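Local atomic coordinates of exotoxin 3 (Staphylococcus aureus, PDB entry 2Z8L), a protein that binds the glycan sialyl Lewis X through its beta-grasp domain and is a superantigen-like toxin of the staphylococcal/streptococcal toxin family. Residues V139-L144 / G176-E181. Numbering follows the deposited sequence.
Sequences VSLKEL and GYYTFE. Unlike the reference sequence in segment 139-144: Val139 (reference Ile). With SIA (N-acetyl-alpha-neuraminic acid), chain B; GAL (beta-D-galactopyranose), chain C; FUC (alpha-L-fucopyranose), chain D.
Leu141, in the first turn of helix 141-155, comes closest by backbone to Tyr178 on strand 177-181, an edge strand of the five-stranded sheet, with their CA atoms 8.3 Å apart. No hydrogen bond joins the two segments; side chains fill the gap. Ser140 is the N-cap of the helix: its OG accepts from the backbone N of Glu143 at 3.0 Å and 162°. Leu141 works in two directions. Its CB rests near CE1 of Phe180, while CD2 lies over one face of the Tyr178 ring and CD1 comes 4.1 Å from CD1 of that ring, the two side chains crossing at about a right angle. Phe180, with CG beside its backbone N (chi1 -50°), sends its ring obliquely against the first helical turn, where CZ lies 3.8 Å from Leu141 O and CE2 approaches CB of Leu144. Ile195 of strand 194-196 also touches Leu141, Leu144 and Tyr178.

The sugar lies along the strand. Tyr177 O accepts from N5 of the sialic acid, and Thr179 grips both carboxylate oxygens, its N donating to O1A at 2.9 Å and its OG1 to O1B at 2.7 Å. Sialic acid O8 meets the Tyr178 ring at its edge, near the ring plane, while O9 comes 3.7 Å from Leu141 CD1. Farther along, Glu181 OE2 accepts from galactose O6 and, at 2.6 Å, from fucose O3. Arg190 and Asp193 add further bonds to the sialic acid. The helix start, packed on an edge strand of the beta-grasp sheet, thus gives Leu141 to the sialyl Lewis X site, while the strand supplies the polar grip.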
ATOM      1  N   VAL A 139       4.105   3.839   7.218  1.00 12.50           N
ATOM      2  CA  VAL A 139       3.160   3.165   6.390  1.00 12.95           C
ATOM      3  C   VAL A 139       3.554   3.381   4.896  1.00 13.11           C
ATOM      4  O   VAL A 139       3.860   4.502   4.473  1.00 13.30           O
ATOM      5  CB  VAL A 139       1.711   3.651   6.586  1.00 15.47           C
ATOM      6  CG1 VAL A 139       0.811   2.614   5.850  1.00 19.57           C
ATOM      7  CG2 VAL A 139       1.287   3.836   8.057  1.00 19.52           C
ATOM      8  N   SER A 140       3.539   2.285   4.111  1.00 12.28           N
ATOM      9  CA  SER A 140       3.854   2.424   2.671  1.00 12.62           C
ATOM     10  C   SER A 140       2.630   2.969   1.920  1.00 11.72           C
ATOM     11  O   SER A 140       1.470   2.607   2.246  1.00 11.73           O
ATOM     12  CB  SER A 140       4.302   1.074   2.049  1.00 13.44           C
ATOM     13  OG  SER A 140       3.278   0.123   1.967  1.00 12.82           O
ATOM     14  N   LEU A 141       2.883   3.824   0.902  1.00 12.25           N
ATOM     15  CA  LEU A 141       1.811   4.175  -0.036  1.00 11.96           C
ATOM     16  C   LEU A 141       1.200   2.926  -0.633  1.00 10.77           C
ATOM     17  O   LEU A 141      -0.023   2.920  -0.880  1.00 13.09           O
ATOM     18  CB  LEU A 141       2.306   5.090  -1.162  1.00 13.62           C
ATOM     19  CG  LEU A 141       2.814   6.427  -0.710  1.00 15.68           C
ATOM     20  CD1 LEU A 141       3.072   7.305  -1.975  1.00 15.39           C
ATOM     21  CD2 LEU A 141       1.849   7.130   0.250  1.00 20.97           C
ATOM     22  N   LYS A 142       2.013   1.874  -0.868  1.00 10.36           N
ATOM     23  CA  LYS A 142       1.467   0.623  -1.413  1.00 10.49           C
ATOM     24  C   LYS A 142       0.306   0.063  -0.564  1.00  9.15           C
ATOM     25  O   LYS A 142      -0.767  -0.279  -1.091  1.00 10.18           O
ATOM     26  CB  LYS A 142       2.547  -0.408  -1.462  1.00 10.24           C
ATOM     27  CG  LYS A 142       2.128  -1.748  -2.040  1.00 11.04           C
ATOM     28  CD  LYS A 142       3.189  -2.831  -1.833  1.00 12.42           C
ATOM     29  CE  LYS A 142       2.873  -4.199  -2.433  1.00 13.76           C
ATOM     30  NZ  LYS A 142       2.883  -4.059  -3.917  1.00 15.38           N
ATOM     31  N   GLU A 143       0.540  -0.057   0.725  1.00 11.19           N
ATOM     32  CA  GLU A 143      -0.465  -0.560   1.650  1.00 12.29           C
ATOM     33  C   GLU A 143      -1.687   0.314   1.734  1.00 11.99           C
ATOM     34  O   GLU A 143      -2.785  -0.186   1.669  1.00 12.63           O
ATOM     35  CB  GLU A 143       0.156  -0.791   3.033  1.00 12.42           C
ATOM     36  CG  GLU A 143      -0.808  -1.520   3.948  1.00 14.57           C
ATOM     37  CD  GLU A 143      -0.213  -1.979   5.262  1.00 20.47           C
ATOM     38  OE1 GLU A 143       1.026  -1.894   5.519  1.00 23.76           O
ATOM     39  OE2 GLU A 143      -1.066  -2.453   6.085  1.00 25.73           O
ATOM     40  N   LEU A 144      -1.486   1.616   1.856  1.00 12.27           N
ATOM     41  CA  LEU A 144      -2.654   2.491   1.920  1.00 13.59           C
ATOM     42  C   LEU A 144      -3.477   2.404   0.643  1.00 13.45           C
ATOM     43  O   LEU A 144      -4.716   2.239   0.688  1.00 14.33           O
ATOM     44  CB  LEU A 144      -2.158   3.914   2.122  1.00 14.99           C
ATOM     45  CG  LEU A 144      -1.881   4.351   3.519  1.00 21.19           C
ATOM     46  CD1 LEU A 144      -1.218   5.715   3.426  1.00 25.57           C
ATOM     47  CD2 LEU A 144      -3.324   4.430   4.162  1.00 24.85           C
ATOM     48  N   GLY A 176       1.010  18.544   3.099  1.00 16.63           N
ATOM     49  CA  GLY A 176       1.489  17.722   1.995  1.00 15.97           C
ATOM     50  C   GLY A 176       0.417  16.684   1.684  1.00 16.09           C
ATOM     51  O   GLY A 176      -0.429  16.345   2.536  1.00 15.20           O
ATOM     52  N   TYR A 177       0.422  16.203   0.458  1.00 14.10           N
ATOM     53  CA  TYR A 177      -0.568  15.169   0.063  1.00 13.21           C
ATOM     54  C   TYR A 177      -0.028  14.194  -0.931  1.00 13.35           C
ATOM     55  O   TYR A 177       0.984  14.420  -1.607  1.00 12.71           O
ATOM     56  CB  TYR A 177      -1.843  15.794  -0.512  1.00 15.37           C
ATOM     57  CG  TYR A 177      -1.617  16.645  -1.751  1.00 16.51           C
ATOM     58  CD1 TYR A 177      -1.631  16.073  -3.004  1.00 19.81           C
ATOM     59  CD2 TYR A 177      -1.428  18.024  -1.663  1.00 20.82           C
ATOM     60  CE1 TYR A 177      -1.438  16.824  -4.147  1.00 19.76           C
ATOM     61  CE2 TYR A 177      -1.241  18.801  -2.829  1.00 22.77           C
ATOM     62  CZ  TYR A 177      -1.243  18.176  -4.059  1.00 21.57           C
ATOM     63  OH  TYR A 177      -1.059  18.890  -5.236  1.00 24.19           O
ATOM     64  N   TYR A 178      -0.728  13.062  -1.013  1.00 10.84           N
ATOM     65  CA  TYR A 178      -0.386  11.999  -1.952  1.00 10.93           C
ATOM     66  C   TYR A 178      -1.660  11.600  -2.710  1.00 11.58           C
ATOM     67  O   TYR A 178      -2.700  11.423  -2.092  1.00 15.26           O
ATOM     68  CB  TYR A 178       0.169  10.824  -1.193  1.00 11.55           C
ATOM     69  CG  TYR A 178       1.377  11.231  -0.350  1.00 11.05           C
ATOM     70  CD1 TYR A 178       2.635  11.187  -0.861  1.00 12.92           C
ATOM     71  CD2 TYR A 178       1.207  11.651   0.942  1.00 12.42           C
ATOM     72  CE1 TYR A 178       3.727  11.530  -0.101  1.00 15.02           C
ATOM     73  CE2 TYR A 178       2.285  12.039   1.724  1.00 13.79           C
ATOM     74  CZ  TYR A 178       3.548  11.977   1.178  1.00 14.59           C
ATOM     75  OH  TYR A 178       4.635  12.318   1.956  1.00 17.38           O
ATOM     76  N   THR A 179      -1.550  11.403  -4.018  1.00 12.08           N
ATOM     77  CA  THR A 179      -2.700  11.170  -4.870  1.00 11.57           C
ATOM     78  C   THR A 179      -2.556   9.797  -5.526  1.00 12.11           C
ATOM     79  O   THR A 179      -1.471   9.473  -6.059  1.00 13.25           O
ATOM     80  CB  THR A 179      -2.785  12.184  -6.027  1.00 13.88           C
ATOM     81  OG1 THR A 179      -2.841  13.479  -5.470  1.00 16.93           O
ATOM     82  CG2 THR A 179      -4.072  11.975  -6.821  1.00 15.84           C
ATOM     83  N   PHE A 180      -3.661   9.055  -5.508  1.00 10.81           N
ATOM     84  CA  PHE A 180      -3.793   7.715  -6.167  1.00 10.23           C
ATOM     85  C   PHE A 180      -4.822   7.821  -7.234  1.00 10.40           C
ATOM     86  O   PHE A 180      -6.005   7.997  -6.934  1.00 11.65           O
ATOM     87  CB  PHE A 180      -4.165   6.542  -5.214  1.00 12.50           C
ATOM     88  CG  PHE A 180      -3.290   6.455  -3.976  1.00 13.17           C
ATOM     89  CD1 PHE A 180      -1.953   6.601  -4.080  1.00 16.04           C
ATOM     90  CD2 PHE A 180      -3.853   6.134  -2.740  1.00 16.63           C
ATOM     91  CE1 PHE A 180      -1.128   6.515  -2.933  1.00 14.61           C
ATOM     92  CE2 PHE A 180      -3.071   6.030  -1.614  1.00 18.26           C
ATOM     93  CZ  PHE A 180      -1.684   6.220  -1.735  1.00 18.16           C
ATOM     94  N   GLU A 181      -4.414   7.813  -8.505  1.00 10.22           N
ATOM     95  CA  GLU A 181      -5.380   7.865  -9.602  1.00 11.26           C
ATOM     96  C   GLU A 181      -6.027   6.496  -9.743  1.00 11.51           C
ATOM     97  O   GLU A 181      -5.338   5.474  -9.980  1.00 12.40           O
ATOM     98  CB  GLU A 181      -4.687   8.209 -10.908  1.00 12.21           C
ATOM     99  CG  GLU A 181      -3.974   9.530 -10.965  1.00 16.47           C
ATOM    100  CD  GLU A 181      -3.246   9.666 -12.338  1.00 19.87           C
ATOM    101  OE1 GLU A 181      -3.956   9.937 -13.317  1.00 23.36           O
ATOM    102  OE2 GLU A 181      -2.014   9.429 -12.456  1.00 20.80           O
TER
HETATM  103  C1  SIA B   3       0.811  13.609  -5.640  1.00 33.07           C
HETATM  104  C2  SIA B   3       2.142  14.206  -6.111  1.00 28.85           C
HETATM  105  C3  SIA B   3       2.278  15.680  -5.724  1.00 31.82           C
HETATM  106  C4  SIA B   3       2.484  15.841  -4.222  1.00 31.00           C
HETATM  107  C5  SIA B   3       3.660  14.995  -3.704  1.00 31.42           C
HETATM  108  C6  SIA B   3       3.426  13.548  -4.157  1.00 27.31           C
HETATM  109  C7  SIA B   3       4.515  12.546  -3.791  1.00 29.38           C
HETATM  110  C8  SIA B   3       4.284  11.199  -4.494  1.00 28.23           C
HETATM  111  C9  SIA B   3       5.124  10.055  -3.979  1.00 29.39           C
HETATM  112  C10 SIA B   3       4.721  15.391  -1.517  1.00 35.62           C
HETATM  113  C11 SIA B   3       4.530  15.393  -0.023  1.00 34.77           C
HETATM  114  N5  SIA B   3       3.659  15.067  -2.239  1.00 29.23           N
HETATM  115  O1A SIA B   3       0.863  12.405  -5.304  1.00 29.40           O
HETATM  116  O1B SIA B   3      -0.257  14.272  -5.645  1.00 34.10           O
HETATM  117  O4  SIA B   3       2.641  17.261  -3.891  1.00 33.93           O
HETATM  118  O6  SIA B   3       3.300  13.551  -5.585  1.00 29.43           O
HETATM  119  O7  SIA B   3       5.783  13.022  -4.244  1.00 30.26           O
HETATM  120  O8  SIA B   3       2.880  10.917  -4.348  1.00 29.41           O
HETATM  121  O9  SIA B   3       4.950   8.842  -4.725  1.00 30.37           O
HETATM  122  O10 SIA B   3       5.790  15.634  -2.072  1.00 37.55           O
HETATM  123  C1  GAL C   2       3.281  11.272  -9.659  1.00 30.65           C
HETATM  124  C2  GAL C   2       3.290  12.724  -9.212  1.00 34.03           C
HETATM  125  C3  GAL C   2       2.232  12.852  -8.120  1.00 33.69           C
HETATM  126  C4  GAL C   2       0.871  12.406  -8.663  1.00 31.94           C
HETATM  127  C5  GAL C   2       0.938  10.979  -9.220  1.00 28.89           C
HETATM  128  C6  GAL C   2      -0.371  10.517  -9.821  1.00 27.24           C
HETATM  129  O2  GAL C   2       4.587  12.993  -8.683  1.00 34.23           O
HETATM  130  O3  GAL C   2       2.176  14.171  -7.557  1.00 35.12           O
HETATM  131  O4  GAL C   2       0.496  13.291  -9.692  1.00 35.88           O
HETATM  132  O5  GAL C   2       2.001  10.905 -10.192  1.00 29.34           O
HETATM  133  O6  GAL C   2      -0.304   9.232 -10.419  1.00 28.72           O
HETATM  134  C1  FUC D   4       3.427  10.063 -14.075  1.00 38.46           C
HETATM  135  C2  FUC D   4       2.105   9.489 -14.599  1.00 39.81           C
HETATM  136  C3  FUC D   4       0.919  10.078 -13.855  1.00 42.15           C
HETATM  137  C4  FUC D   4       1.012  11.597 -13.847  1.00 42.63           C
HETATM  138  C5  FUC D   4       2.388  12.049 -13.345  1.00 42.14           C
HETATM  139  C6  FUC D   4       2.584  13.553 -13.291  1.00 44.11           C
HETATM  140  O2  FUC D   4       2.069   8.077 -14.505  1.00 39.87           O
HETATM  141  O3  FUC D   4      -0.292   9.602 -14.447  1.00 43.88           O
HETATM  142  O4  FUC D   4       0.856  11.996 -15.185  1.00 44.18           O
HETATM  143  O5  FUC D   4       3.410  11.472 -14.127  1.00 40.44           O